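PDB 1OZ7: echicetin A-chain from Echis carinatus, which forms the alpha subunit of echicetin, which binds platelet GPIbalpha and inhibits aggregation, but promotes aggregation and signalling when it also binds IgMk. Local coordinates for residues 20-24 and 66-70. Sequence-based numbering, arbitrary orientation.
Sequences PKTWD and WTGLS
The indole of Trp-66 lies over the start of helix 23-33, with CA of Trp-23 set against one face of its five-membered ring. This CH-pi contact has that CA 4.1 Å from the ring centroid and only 9° off the normal. It belongs to the core of the C-type lectin fold, where the end of strand 12-21 turns into helix 23-33 and meets strand 64-71 of the other sheet. In the plane of the same indole, Trp-66 NE1 donates to the backbone O of Lys-21 over 3.0 Å. The bond is clearly bent, at 130° at the hydrogen, and the donor is tilted from the carbonyl plane. NE1 also hydrogen-bonds to the O of Asn-119, so the one N-H is shared between two carbonyls, which, with the CH-pi contact, limits how the buried ring can turn. Cys-100 and Val-102 of strand 100-104 pack against this indole too.

The indole of Trp-23 reaches further along 66-70. With CG anti to the backbone N (chi1 174°), Trp-23 carries its ring past the corner at Gly-68 to the neighbourhood of Ser-70, though the modelled approach of Trp-23 CZ2 to Ser-70 CB is too short to be reliable. Leu-69 and Ser-70 pair antiparallel with a strand of the partner chain, so this tryptophan packs beside the subunit interface. At its pyrrole edge, near the ring plane, the backbone O of Leu-69 sits 4.0 Å from Trp-23 NE1.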
# COMPACT_ATOMS: atom_id res chain seq x y z
N PRO A 20 11.97 10.76 19.43
CA PRO A 20 11.65 10.95 18.01
C PRO A 20 12.84 11.07 17.07
O PRO A 20 13.72 11.91 17.26
CB PRO A 20 10.81 12.23 18.02
CG PRO A 20 10.11 12.15 19.36
CD PRO A 20 11.24 11.73 20.27
N LYS A 21 12.87 10.21 16.06
CA LYS A 21 13.93 10.23 15.07
C LYS A 21 13.40 9.80 13.71
O LYS A 21 12.25 9.36 13.57
CB LYS A 21 15.08 9.28 15.44
CG LYS A 21 15.78 9.56 16.77
CD LYS A 21 17.07 8.74 16.86
CE LYS A 21 17.63 8.66 18.29
NZ LYS A 21 18.01 9.98 18.87
N THR A 22 14.28 9.94 12.73
CA THR A 22 14.07 9.58 11.34
C THR A 22 14.25 8.05 11.25
O THR A 22 14.93 7.48 12.11
CB THR A 22 15.17 10.28 10.48
OG1 THR A 22 14.79 11.63 10.21
CG2 THR A 22 15.41 9.53 9.19
N TRP A 23 13.66 7.39 10.25
CA TRP A 23 13.82 5.93 10.10
C TRP A 23 15.30 5.62 10.21
O TRP A 23 15.72 4.86 11.07
CB TRP A 23 13.30 5.44 8.73
CG TRP A 23 13.52 3.94 8.32
CD1 TRP A 23 12.54 3.03 7.99
CD2 TRP A 23 14.77 3.27 7.99
NE1 TRP A 23 13.08 1.89 7.46
CE2 TRP A 23 14.44 2.01 7.45
CE3 TRP A 23 16.12 3.63 8.09
CZ2 TRP A 23 15.42 1.11 7.01
CZ3 TRP A 23 17.09 2.73 7.65
CH2 TRP A 23 16.73 1.49 7.12
N ASP A 24 16.07 6.26 9.32
CA ASP A 24 17.52 6.10 9.24
C ASP A 24 18.28 6.26 10.53
O ASP A 24 19.14 5.43 10.86
CB ASP A 24 18.10 7.08 8.22
CG ASP A 24 17.63 6.81 6.81
OD1 ASP A 24 18.10 7.51 5.89
OD2 ASP A 24 16.81 5.89 6.61
N TRP A 66 8.30 3.71 14.71
CA TRP A 66 9.12 3.10 13.67
C TRP A 66 9.46 1.62 13.88
O TRP A 66 9.87 1.20 14.97
CB TRP A 66 10.43 3.89 13.52
CG TRP A 66 10.31 5.18 12.77
CD1 TRP A 66 10.82 6.39 13.13
CD2 TRP A 66 9.66 5.39 11.50
NE1 TRP A 66 10.54 7.34 12.17
CE2 TRP A 66 9.83 6.75 11.16
CE3 TRP A 66 8.96 4.55 10.62
CZ2 TRP A 66 9.32 7.29 9.98
CZ3 TRP A 66 8.46 5.09 9.45
CH2 TRP A 66 8.65 6.45 9.13
N THR A 67 9.26 0.84 12.81
CA THR A 67 9.60 -0.57 12.78
C THR A 67 10.60 -0.64 11.61
O THR A 67 10.70 0.30 10.82
CB THR A 67 8.37 -1.44 12.51
OG1 THR A 67 7.52 -0.82 11.54
CG2 THR A 67 7.58 -1.66 13.80
N GLY A 68 11.35 -1.73 11.48
CA GLY A 68 12.34 -1.78 10.41
C GLY A 68 11.89 -2.23 9.03
O GLY A 68 12.67 -2.87 8.32
N LEU A 69 10.67 -1.91 8.65
CA LEU A 69 10.19 -2.30 7.33
C LEU A 69 10.55 -1.20 6.33
O LEU A 69 9.87 -0.17 6.26
CB LEU A 69 8.68 -2.55 7.34
CG LEU A 69 8.13 -3.19 6.06
CD1 LEU A 69 8.85 -4.49 5.77
CD2 LEU A 69 6.64 -3.42 6.21
N SER A 70 11.61 -1.43 5.56
CA SER A 70 12.07 -0.45 4.60
C SER A 70 11.85 -0.82 3.14
O SER A 70 11.84 -1.99 2.75
CB SER A 70 13.56 -0.17 4.83
OG SER A 70 14.02 0.85 3.96